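Local coordinates for pesticidial crystal protein CRY2AA (Bacillus thuringiensis serovar kurstaki, PDB 1I5P), which kills dipteran and lepidopteran larvae by binding to their midgut epithelial cells and promoting colloid-osmotic lysis, at residues G313-I318 and H358-S363; S334-R339 and T354-N359; G349-T354 and A460-V465; G428-I433 and I450-G455. All coordinates share one frame; numbering follows the deposited sequence.

Contact 1 of 4, residues G313-I318 and H358-S363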
loop_
_atom_site.group_PDB
_atom_site.type_symbol
_atom_site.label_atom_id
_atom_site.label_comp_id
_atom_site.label_asym_id
_atom_site.label_seq_id
_atom_site.Cartn_x
_atom_site.Cartn_y
_atom_site.Cartn_z
ATOM N N GLY A 313 20.617 5.947 -17.320
ATOM C CA GLY A 313 20.419 7.378 -17.370
ATOM C C GLY A 313 21.661 8.143 -17.757
ATOM O O GLY A 313 22.724 7.563 -17.985
ATOM N N THR A 314 21.513 9.459 -17.838
ATOM C CA THR A 314 22.618 10.329 -18.189
ATOM C C THR A 314 23.008 11.185 -16.997
ATOM O O THR A 314 22.270 12.095 -16.618
ATOM C CB THR A 314 22.242 11.277 -19.338
ATOM O OG1 THR A 314 21.712 10.521 -20.432
ATOM C CG2 THR A 314 23.468 12.060 -19.803
ATOM N N ARG A 315 24.156 10.890 -16.398
ATOM C CA ARG A 315 24.626 11.691 -15.275
ATOM C C ARG A 315 25.752 12.593 -15.762
ATOM O O ARG A 315 26.630 12.160 -16.515
ATOM C CB ARG A 315 25.138 10.806 -14.142
ATOM C CG ARG A 315 26.335 9.946 -14.493
ATOM C CD ARG A 315 26.693 9.091 -13.296
ATOM N NE ARG A 315 27.563 7.973 -13.637
ATOM C CZ ARG A 315 27.724 6.912 -12.858
ATOM N NH1 ARG A 315 27.071 6.835 -11.705
ATOM N NH2 ARG A 315 28.536 5.930 -13.226
ATOM N N LEU A 316 25.723 13.850 -15.340
ATOM C CA LEU A 316 26.751 14.797 -15.741
ATOM C C LEU A 316 27.389 15.497 -14.548
ATOM O O LEU A 316 26.707 15.854 -13.585
ATOM C CB LEU A 316 26.165 15.850 -16.689
ATOM C CG LEU A 316 25.625 15.383 -18.045
ATOM C CD1 LEU A 316 25.011 16.564 -18.783
ATOM C CD2 LEU A 316 26.747 14.764 -18.868
ATOM N N SER A 317 28.707 15.671 -14.624
ATOM C CA SER A 317 29.489 16.362 -13.600
ATOM C C SER A 317 30.272 17.472 -14.286
ATOM O O SER A 317 31.328 17.233 -14.870
ATOM C CB SER A 317 30.471 15.415 -12.911
ATOM O OG SER A 317 29.845 14.695 -11.865
ATOM N N ILE A 318 29.743 18.685 -14.219
ATOM C CA ILE A 318 30.384 19.835 -14.836
ATOM C C ILE A 318 30.836 20.840 -13.785
ATOM O O ILE A 318 30.064 21.230 -12.910
ATOM C CB ILE A 318 29.423 20.531 -15.816
ATOM C CG1 ILE A 318 29.051 19.557 -16.936
ATOM C CG2 ILE A 318 30.066 21.790 -16.381
ATOM C CD1 ILE A 318 27.695 19.817 -17.553
ATOM N N HIS A 358 22.548 7.647 -22.486
ATOM C CA HIS A 358 22.765 7.342 -21.081
ATOM C C HIS A 358 24.180 6.813 -20.880
ATOM O O HIS A 358 24.668 6.017 -21.679
ATOM C CB HIS A 358 21.728 6.324 -20.611
ATOM C CG HIS A 358 20.323 6.833 -20.680
ATOM N ND1 HIS A 358 19.228 6.044 -20.400
ATOM C CD2 HIS A 358 19.835 8.061 -20.977
ATOM C CE1 HIS A 358 18.126 6.764 -20.521
ATOM N NE2 HIS A 358 18.468 7.992 -20.871
ATOM N N ASN A 359 24.839 7.261 -19.817
ATOM C CA ASN A 359 26.209 6.844 -19.541
ATOM C C ASN A 359 26.369 5.971 -18.308
ATOM O O ASN A 359 27.469 5.846 -17.772
ATOM C CB ASN A 359 27.121 8.070 -19.411
ATOM C CG ASN A 359 26.534 9.147 -18.515
ATOM O OD1 ASN A 359 25.531 8.931 -17.839
ATOM N ND2 ASN A 359 27.168 10.315 -18.502
ATOM N N PHE A 360 25.283 5.366 -17.852
ATOM C CA PHE A 360 25.378 4.489 -16.697
ATOM C C PHE A 360 24.126 3.637 -16.538
ATOM O O PHE A 360 23.040 4.041 -16.947
ATOM C CB PHE A 360 25.647 5.309 -15.423
ATOM C CG PHE A 360 24.411 5.892 -14.792
ATOM C CD1 PHE A 360 23.693 5.169 -13.843
ATOM C CD2 PHE A 360 23.963 7.159 -15.143
ATOM C CE1 PHE A 360 22.546 5.702 -13.252
ATOM C CE2 PHE A 360 22.820 7.698 -14.561
ATOM C CZ PHE A 360 22.111 6.968 -13.613
ATOM N N ASN A 361 24.299 2.442 -15.970
ATOM C CA ASN A 361 23.207 1.497 -15.714
ATOM C C ASN A 361 23.322 0.976 -14.284
ATOM O O ASN A 361 24.326 0.368 -13.905
ATOM C CB ASN A 361 23.250 0.313 -16.689
ATOM C CG ASN A 361 22.647 0.646 -18.045
ATOM O OD1 ASN A 361 23.335 1.150 -18.933
ATOM N ND2 ASN A 361 21.352 0.371 -18.207
ATOM N N CYS A 362 22.264 1.208 -13.511
ATOM C CA CYS A 362 22.172 0.823 -12.105
ATOM C C CYS A 362 21.075 -0.230 -11.928
ATOM O O CYS A 362 19.912 0.024 -12.216
ATOM C CB CYS A 362 21.856 2.069 -11.275
ATOM S SG CYS A 362 21.380 1.754 -9.532
ATOM N N SER A 363 21.447 -1.432 -11.514
ATOM C CA SER A 363 20.440 -2.467 -11.326
ATOM C C SER A 363 20.848 -3.356 -10.172
ATOM O O SER A 363 21.886 -3.136 -9.547
ATOM C CB SER A 363 20.300 -3.319 -12.589
ATOM O OG SER A 363 21.478 -4.071 -12.777
HETATM O O HOH W 1 29.428 7.743 -15.816
#
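Asn359 reaches over to strand 313-318 and engages the backbone of Arg315 with both ends of its amide. OD1 accepts from Arg315 N at 2.8 Å, in the carbonyl plane and on a lone pair, while ND2 donates to Arg315 O at 2.8 Å. Asparagine suits the place because its short side chain offers a strand edge one acceptor and one donor. Packing is tightest around Gly313. Its CA lies over a face of the His358 ring, a CH-pi contact 3.5 Å from the ring centroid, and its N donates to Phe360 O at 3.1 Å. A side chain here would press on Phe360 CE2, hence glycine. The His358 ring is itself fixed through ND1 by Ser312. The outer side is looser: the Arg315 guanidinium stacks flat on Phe360, centres 4.7 Å apart and planes 19° apart, displaced toward Phe360 CB. Water 1 accepts from Arg315 NE at 2.9 Å at the guanidinium edge, and Ala408 O holds NH1. Strand 308-321 is thus flanked on one edge by strand 360-363, which the Cys362-Cys406 disulfide anchors, and on the other by strand 329-342.

Contact 2 of 4, residues S334-R339 and T354-N359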
loop_
_atom_site.group_PDB
_atom_site.type_symbol
_atom_site.label_atom_id
_atom_site.label_comp_id
_atom_site.label_asym_id
_atom_site.label_seq_id
_atom_site.Cartn_x
_atom_site.Cartn_y
_atom_site.Cartn_z
ATOM N N SER A 334 24.315 16.389 -12.068
ATOM C CA SER A 334 22.925 16.192 -12.442
ATOM C C SER A 334 22.606 14.906 -13.191
ATOM O O SER A 334 23.486 14.267 -13.772
ATOM C CB SER A 334 22.478 17.367 -13.304
ATOM O OG SER A 334 23.269 17.438 -14.480
ATOM N N LEU A 335 21.327 14.540 -13.147
ATOM C CA LEU A 335 20.798 13.380 -13.854
ATOM C C LEU A 335 19.862 14.040 -14.853
ATOM O O LEU A 335 18.797 14.546 -14.488
ATOM C CB LEU A 335 20.003 12.456 -12.926
ATOM C CG LEU A 335 19.291 11.303 -13.647
ATOM C CD1 LEU A 335 20.310 10.412 -14.343
ATOM C CD2 LEU A 335 18.463 10.498 -12.652
ATOM N N ASN A 336 20.283 14.052 -16.110
ATOM C CA ASN A 336 19.535 14.701 -17.171
ATOM C C ASN A 336 18.487 13.851 -17.865
ATOM O O ASN A 336 17.539 14.381 -18.446
ATOM C CB ASN A 336 20.527 15.239 -18.206
ATOM C CG ASN A 336 21.405 16.354 -17.654
ATOM O OD1 ASN A 336 21.965 16.243 -16.562
ATOM N ND2 ASN A 336 21.532 17.433 -18.416
ATOM N N SER A 337 18.659 12.535 -17.803
ATOM C CA SER A 337 17.739 11.616 -18.456
ATOM C C SER A 337 17.753 10.274 -17.747
ATOM O O SER A 337 18.775 9.862 -17.197
ATOM C CB SER A 337 18.151 11.425 -19.919
ATOM O OG SER A 337 17.261 10.555 -20.596
ATOM N N ALA A 338 16.622 9.583 -17.775
ATOM C CA ALA A 338 16.536 8.295 -17.115
ATOM C C ALA A 338 15.442 7.417 -17.686
ATOM O O ALA A 338 14.477 7.900 -18.275
ATOM C CB ALA A 338 16.304 8.497 -15.620
ATOM N N ARG A 339 15.610 6.115 -17.506
ATOM C CA ARG A 339 14.632 5.146 -17.961
ATOM C C ARG A 339 14.790 3.933 -17.062
ATOM O O ARG A 339 15.905 3.494 -16.785
ATOM C CB ARG A 339 14.870 4.775 -19.429
ATOM C CG ARG A 339 13.863 3.772 -19.997
ATOM C CD ARG A 339 13.833 3.831 -21.521
ATOM N NE ARG A 339 15.169 3.701 -22.102
ATOM C CZ ARG A 339 15.478 4.028 -23.355
ATOM N NH1 ARG A 339 14.546 4.507 -24.171
ATOM N NH2 ARG A 339 16.724 3.880 -23.794
ATOM N N THR A 354 15.227 13.481 -23.955
ATOM C CA THR A 354 15.029 12.354 -24.853
ATOM C C THR A 354 16.061 12.374 -25.975
ATOM O O THR A 354 16.014 11.546 -26.884
ATOM C CB THR A 354 13.632 12.377 -25.492
ATOM O OG1 THR A 354 13.456 13.606 -26.212
ATOM C CG2 THR A 354 12.556 12.251 -24.426
ATOM N N ASN A 355 16.996 13.315 -25.916
ATOM C CA ASN A 355 18.014 13.399 -26.954
ATOM C C ASN A 355 19.416 13.216 -26.401
ATOM O O ASN A 355 20.373 13.749 -26.950
ATOM C CB ASN A 355 17.935 14.743 -27.687
ATOM C CG ASN A 355 18.375 15.913 -26.817
ATOM O OD1 ASN A 355 18.770 16.963 -27.327
ATOM N ND2 ASN A 355 18.292 15.742 -25.502
ATOM N N LEU A 356 19.544 12.467 -25.314
ATOM C CA LEU A 356 20.855 12.239 -24.721
ATOM C C LEU A 356 21.123 10.758 -24.513
ATOM O O LEU A 356 20.219 10.004 -24.161
ATOM C CB LEU A 356 20.958 12.941 -23.367
ATOM C CG LEU A 356 20.834 14.462 -23.262
ATOM C CD1 LEU A 356 20.760 14.852 -21.788
ATOM C CD2 LEU A 356 22.023 15.130 -23.938
ATOM N N ASN A 357 22.365 10.341 -24.730
ATOM C CA ASN A 357 22.729 8.949 -24.514
ATOM C C ASN A 357 23.019 8.759 -23.034
ATOM O O ASN A 357 23.644 9.607 -22.400
ATOM C CB ASN A 357 23.968 8.574 -25.324
ATOM C CG ASN A 357 23.652 8.273 -26.774
ATOM O OD1 ASN A 357 22.749 7.495 -27.079
ATOM N ND2 ASN A 357 24.411 8.879 -27.679
ATOM N N HIS A 358 22.548 7.647 -22.486
ATOM C CA HIS A 358 22.765 7.342 -21.081
ATOM C C HIS A 358 24.180 6.813 -20.880
ATOM O O HIS A 358 24.668 6.017 -21.679
ATOM C CB HIS A 358 21.728 6.324 -20.611
ATOM C CG HIS A 358 20.323 6.833 -20.680
ATOM N ND1 HIS A 358 19.228 6.044 -20.400
ATOM C CD2 HIS A 358 19.835 8.061 -20.977
ATOM C CE1 HIS A 358 18.126 6.764 -20.521
ATOM N NE2 HIS A 358 18.468 7.992 -20.871
ATOM N N ASN A 359 24.839 7.261 -19.817
ATOM C CA ASN A 359 26.209 6.844 -19.541
ATOM C C ASN A 359 26.369 5.971 -18.308
ATOM O O ASN A 359 27.469 5.846 -17.772
ATOM C CB ASN A 359 27.121 8.070 -19.411
ATOM C CG ASN A 359 26.534 9.147 -18.515
ATOM O OD1 ASN A 359 25.531 8.931 -17.839
ATOM N ND2 ASN A 359 27.168 10.315 -18.502
#
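His358 and Ser337 carry the polar part of this contact. NE2 of His358 donates to Ser337 OG at 2.8 Å, with the oxygen 17° out of the ring plane. OG is anti to the backbone N of Ser337 (chi1 -179°), which holds it out toward the loop. The same hydroxyl is bonded to Ala353 O, so a serine, able to accept and donate at one atom, joins the imidazole to the loop backbone, with the other ring nitrogen, ND1, already held by Ser312. Within the strand, Ser334 OG donates to Asn336 OD1 at 2.7 Å, in the carbonyl plane, and steadies the amide.

The apolar touches are few. Leu356 CD1 lies 3.6 Å from Asn336 CB, and the same leucine also packs on Thr314, which suits a branched aliphatic group over a sheet. Arg339 CB comes to the edge of the imidazole, 4.0 Å from His358 CE1.

As for charge, Arg339 NH2 stands 4.7 Å from His358 ND1, and its nearness would probably disfavour protonation of the histidine.

Asn336 and Ser337 both turn their side chains toward the loop because Thr314 faces the two together, its O bonded to Asn336 N and its N to Ser337 O: a classic beta bulge. The loop crosses strands 329-342 and 308-321 to bring strand 360-363 to the far edge of the latter, the connection that closes a Greek key, consistent with the beta-prism domain of these toxins.

Contact 3 of 4, residues G349-T354 and A460-V465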
loop_
_atom_site.group_PDB
_atom_site.type_symbol
_atom_site.label_atom_id
_atom_site.label_comp_id
_atom_site.label_asym_id
_atom_site.label_seq_id
_atom_site.Cartn_x
_atom_site.Cartn_y
_atom_site.Cartn_z
ATOM N N GLY A 349 9.019 4.714 -19.894
ATOM C CA GLY A 349 9.244 5.754 -20.870
ATOM C C GLY A 349 10.464 6.508 -20.392
ATOM O O GLY A 349 10.927 6.303 -19.269
ATOM N N LEU A 350 11.011 7.367 -21.238
ATOM C CA LEU A 350 12.171 8.137 -20.830
ATOM C C LEU A 350 11.724 9.235 -19.882
ATOM O O LEU A 350 10.586 9.699 -19.941
ATOM C CB LEU A 350 12.859 8.761 -22.042
ATOM C CG LEU A 350 13.808 7.849 -22.820
ATOM C CD1 LEU A 350 13.976 8.374 -24.242
ATOM C CD2 LEU A 350 15.143 7.780 -22.098
ATOM N N ILE A 351 12.619 9.634 -18.993
ATOM C CA ILE A 351 12.321 10.696 -18.051
ATOM C C ILE A 351 13.397 11.742 -18.270
ATOM O O ILE A 351 14.585 11.422 -18.271
ATOM C CB ILE A 351 12.382 10.191 -16.604
ATOM C CG1 ILE A 351 11.457 8.984 -16.446
ATOM C CG2 ILE A 351 11.963 11.303 -15.646
ATOM C CD1 ILE A 351 11.896 8.014 -15.379
ATOM N N GLY A 352 12.982 12.988 -18.473
ATOM C CA GLY A 352 13.952 14.037 -18.712
ATOM C C GLY A 352 14.238 14.164 -20.196
ATOM O O GLY A 352 13.339 14.004 -21.023
ATOM N N ALA A 353 15.489 14.448 -20.534
ATOM C CA ALA A 353 15.887 14.610 -21.925
ATOM C C ALA A 353 15.728 13.330 -22.734
ATOM O O ALA A 353 16.053 12.233 -22.262
ATOM C CB ALA A 353 17.332 15.088 -22.000
ATOM N N THR A 354 15.227 13.481 -23.955
ATOM C CA THR A 354 15.029 12.354 -24.853
ATOM C C THR A 354 16.061 12.374 -25.975
ATOM O O THR A 354 16.014 11.546 -26.884
ATOM C CB THR A 354 13.632 12.377 -25.492
ATOM O OG1 THR A 354 13.456 13.606 -26.212
ATOM C CG2 THR A 354 12.556 12.251 -24.426
ATOM N N ALA A 460 17.755 18.974 -19.792
ATOM C CA ALA A 460 16.742 18.816 -18.756
ATOM C C ALA A 460 17.213 18.082 -17.502
ATOM O O ALA A 460 18.412 17.940 -17.252
ATOM C CB ALA A 460 15.521 18.114 -19.337
ATOM N N ARG A 461 16.248 17.616 -16.718
ATOM C CA ARG A 461 16.541 16.911 -15.482
ATOM C C ARG A 461 15.562 15.770 -15.245
ATOM O O ARG A 461 14.424 15.804 -15.707
ATOM C CB ARG A 461 16.473 17.880 -14.299
ATOM C CG ARG A 461 17.564 18.946 -14.279
ATOM C CD ARG A 461 18.890 18.363 -13.844
ATOM N NE ARG A 461 19.909 19.388 -13.638
ATOM C CZ ARG A 461 20.578 19.996 -14.611
ATOM N NH1 ARG A 461 20.345 19.688 -15.879
ATOM N NH2 ARG A 461 21.489 20.909 -14.310
ATOM N N ALA A 462 16.024 14.757 -14.521
ATOM C CA ALA A 462 15.199 13.610 -14.181
ATOM C C ALA A 462 15.255 13.434 -12.670
ATOM O O ALA A 462 16.331 13.276 -12.104
ATOM C CB ALA A 462 15.718 12.356 -14.874
ATOM N N TYR A 463 14.095 13.486 -12.023
ATOM C CA TYR A 463 14.006 13.307 -10.581
ATOM C C TYR A 463 13.188 12.043 -10.346
ATOM O O TYR A 463 11.988 12.010 -10.605
ATOM C CB TYR A 463 13.345 14.528 -9.941
ATOM C CG TYR A 463 14.129 15.801 -10.186
ATOM C CD1 TYR A 463 13.686 16.759 -11.102
ATOM C CD2 TYR A 463 15.333 16.030 -9.523
ATOM C CE1 TYR A 463 14.433 17.919 -11.351
ATOM C CE2 TYR A 463 16.087 17.178 -9.762
ATOM C CZ TYR A 463 15.634 18.119 -10.673
ATOM O OH TYR A 463 16.395 19.248 -10.891
ATOM N N LEU A 464 13.857 11.006 -9.856
ATOM C CA LEU A 464 13.235 9.708 -9.642
ATOM C C LEU A 464 12.328 9.571 -8.431
ATOM O O LEU A 464 12.469 10.281 -7.430
ATOM C CB LEU A 464 14.313 8.625 -9.597
ATOM C CG LEU A 464 15.308 8.701 -10.758
ATOM C CD1 LEU A 464 16.260 7.523 -10.697
ATOM C CD2 LEU A 464 14.556 8.718 -12.083
ATOM N N VAL A 465 11.398 8.633 -8.556
ATOM C CA VAL A 465 10.417 8.323 -7.533
ATOM C C VAL A 465 10.500 6.827 -7.245
ATOM O O VAL A 465 10.438 6.009 -8.167
ATOM C CB VAL A 465 8.990 8.656 -8.038
ATOM C CG1 VAL A 465 7.935 8.128 -7.065
ATOM C CG2 VAL A 465 8.852 10.165 -8.241
#
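Ile351 and Ala462 meet where two sheets of the beta prism face each other: strand 351-352 is an edge strand of the sheet that holds 329-342, and strand 462-469 is the central strand of its neighbour. No hydrogen bond joins the two segments, since the backbone of Ile351 is paired with Ala338 and that of Ala462 with Leu335; the join is made by small and aliphatic groups.

From CB, the side chain of Ile351 divides. CG2, anti to the backbone N, lies 4.0 Å from Ala462 CB. CG1 takes the position beside the backbone N (chi1 -55°) and serves mainly to carry CD1 onward. At the tip, Ile351 CD1 meets Leu464 CD2 at 4.3 Å. Ile351 CD1 also comes within 3.9 Å of Gly428 N, on the next strand of the second sheet. A beta-branched residue suits this place because one branch can cover the alanine while the other extends to the leucine.

Farther along, the chains draw closer. Ala462 CB rests 3.7 Å from Ile351 O, and Gly352 CA lies 3.5 Å from Arg461 O. A CB on Gly352 would crowd both Arg461 O and Ala462 CB, and its positive phi of 90° also calls for glycine. Ala460 CB then packs 3.9 Å from Ala353 N, a small group for a close approach to the backbone. Arg461 itself points away and folds back on its own chain: NH1 donates to Ala460 O at 2.9 Å, the oxygen lying in the guanidinium plane but the donor 48° above the carbonyl plane.

Contact 4 of 4, residues G428-I433 and I450-G455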
loop_
_atom_site.group_PDB
_atom_site.type_symbol
_atom_site.label_atom_id
_atom_site.label_comp_id
_atom_site.label_asym_id
_atom_site.label_seq_id
_atom_site.Cartn_x
_atom_site.Cartn_y
_atom_site.Cartn_z
ATOM N N GLY A 428 9.771 8.605 -12.158
ATOM C CA GLY A 428 10.423 9.891 -12.025
ATOM C C GLY A 428 9.713 10.956 -12.826
ATOM O O GLY A 428 8.793 10.663 -13.593
ATOM N N VAL A 429 10.138 12.199 -12.635
ATOM C CA VAL A 429 9.552 13.319 -13.351
ATOM C C VAL A 429 10.643 14.290 -13.776
ATOM O O VAL A 429 11.723 14.327 -13.182
ATOM C CB VAL A 429 8.524 14.086 -12.483
ATOM C CG1 VAL A 429 7.377 13.167 -12.101
ATOM C CG2 VAL A 429 9.196 14.640 -11.234
ATOM N N PRO A 430 10.390 15.063 -14.843
ATOM C CA PRO A 430 11.388 16.033 -15.301
ATOM C C PRO A 430 11.220 17.286 -14.435
ATOM O O PRO A 430 10.292 17.356 -13.625
ATOM C CB PRO A 430 10.975 16.279 -16.745
ATOM C CG PRO A 430 9.486 16.233 -16.642
ATOM C CD PRO A 430 9.283 14.970 -15.809
ATOM N N LEU A 431 12.088 18.278 -14.611
ATOM C CA LEU A 431 11.983 19.501 -13.819
ATOM C C LEU A 431 10.581 20.095 -13.920
ATOM O O LEU A 431 10.000 20.523 -12.923
ATOM C CB LEU A 431 13.017 20.535 -14.275
ATOM C CG LEU A 431 13.011 21.864 -13.503
ATOM C CD1 LEU A 431 13.305 21.612 -12.032
ATOM C CD2 LEU A 431 14.044 22.814 -14.102
ATOM N N VAL A 432 10.032 20.107 -15.128
ATOM C CA VAL A 432 8.696 20.648 -15.347
ATOM C C VAL A 432 7.872 19.716 -16.223
ATOM O O VAL A 432 8.267 19.395 -17.346
ATOM C CB VAL A 432 8.749 22.036 -16.041
ATOM C CG1 VAL A 432 7.344 22.608 -16.164
ATOM C CG2 VAL A 432 9.643 22.987 -15.257
ATOM N N ILE A 433 6.731 19.277 -15.705
ATOM C CA ILE A 433 5.841 18.406 -16.460
ATOM C C ILE A 433 4.863 19.321 -17.183
ATOM O O ILE A 433 4.234 20.176 -16.562
ATOM C CB ILE A 433 5.038 17.473 -15.539
ATOM C CG1 ILE A 433 5.994 16.607 -14.718
ATOM C CG2 ILE A 433 4.085 16.619 -16.373
ATOM C CD1 ILE A 433 5.320 15.821 -13.620
ATOM N N ILE A 450 8.034 11.514 -20.818
ATOM C CA ILE A 450 7.657 12.690 -20.041
ATOM C C ILE A 450 8.858 13.625 -19.942
ATOM O O ILE A 450 9.732 13.447 -19.091
ATOM C CB ILE A 450 7.193 12.294 -18.620
ATOM C CG1 ILE A 450 6.119 11.206 -18.709
ATOM C CG2 ILE A 450 6.646 13.510 -17.888
ATOM C CD1 ILE A 450 4.919 11.584 -19.567
ATOM N N GLU A 451 8.896 14.621 -20.821
ATOM C CA GLU A 451 10.008 15.569 -20.863
ATOM C C GLU A 451 9.551 17.003 -20.591
ATOM O O GLU A 451 8.363 17.317 -20.697
ATOM C CB GLU A 451 10.687 15.468 -22.242
ATOM C CG GLU A 451 11.830 16.436 -22.513
ATOM C CD GLU A 451 12.532 16.146 -23.838
ATOM O OE1 GLU A 451 11.834 15.872 -24.840
ATOM O OE2 GLU A 451 13.782 16.194 -23.883
ATOM N N SER A 452 10.497 17.863 -20.226
ATOM C CA SER A 452 10.197 19.266 -19.956
ATOM C C SER A 452 9.743 19.959 -21.232
ATOM O O SER A 452 10.162 19.587 -22.330
ATOM C CB SER A 452 11.438 19.992 -19.426
ATOM O OG SER A 452 11.627 19.772 -18.038
ATOM N N PRO A 453 8.889 20.988 -21.102
ATOM C CA PRO A 453 8.400 21.718 -22.273
ATOM C C PRO A 453 9.592 22.297 -23.003
ATOM O O PRO A 453 10.611 22.572 -22.375
ATOM C CB PRO A 453 7.523 22.805 -21.653
ATOM C CG PRO A 453 7.051 22.167 -20.382
ATOM C CD PRO A 453 8.338 21.574 -19.872
ATOM N N SER A 454 9.481 22.470 -24.318
ATOM C CA SER A 454 10.585 23.042 -25.087
ATOM C C SER A 454 10.965 24.401 -24.520
ATOM O O SER A 454 10.101 25.170 -24.095
ATOM C CB SER A 454 10.201 23.192 -26.560
ATOM O OG SER A 454 10.590 22.049 -27.308
ATOM N N GLY A 455 12.261 24.693 -24.524
ATOM C CA GLY A 455 12.735 25.953 -23.986
ATOM C C GLY A 455 13.185 25.723 -22.557
ATOM O O GLY A 455 13.615 26.646 -21.865
#
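Val432 O is met by two carbons of the loop 450-455: Ser452 CA gives it a CA-H...O contact of 3.2 Å, with an angle of 163° at the hydrogen, and Pro453 CD lies against it at 3.3 Å. This is the place in the beta-prism domain where strand 422-430 gives way to a turn. Proline suits position 453, for it has no N-H to satisfy and presents a CD methylene to the carbonyl instead. The same CD packs on Val432 CB at 3.9 Å, the two side chains crossing at about a right angle.

Ser452 adds a polar touch. Its OG, anti to the carbonyl carbon (chi1 -82°), accepts a weak hydrogen bond from Val432 N at 3.3 Å. Glu451, just before Ser452, points its side chain away from 428-433, and its OE2 takes the N-H of Thr354.

The inner part is hydrocarbon. Pro430 lays its ring on the backbone of Ile450 and Glu451, with CG 3.7 Å from Ile450 O. A proline fits here because its compact ring brings CG and CD together against that oxygen, and CD against Ile450 CG2 as well. Ile433 and Ile450 lean on helix 293-300, the first on Phe295 and Leu296, the second on Leu299. A beta-branched side chain can offer CG2 to this contact and still pack on the helix: Ile450 CG2 touches Pro430 CD at 3.7 Å and Ile433 CG2 at 4.3 Å.

Overall arrangement
The four contacts follow one another across the middle domain, from the outer edge of one sheet into the next. Contacts 1 and 2, with centres about 7 Å apart, share His358 and Asn359 and are joined by the pairing of strands 308-321 and 329-342. Contacts 2 and 3, also about 7 Å apart centre to centre, share Thr354; Ile351 N meets Ala338 O at 2.6 Å, so strand 351-352 of contact 3 pairs with strand 329-342 of contact 2. The centre of contact 4 is about 7 Å from that of contact 3, tied by Tyr463 O and Val429 N at 2.8 Å. Contacts 1 and 4 stand about 18 Å apart, centre to centre. Glu451 OE2, 3.1 Å from Thr354 N, links contact 4 to contacts 2 and 3.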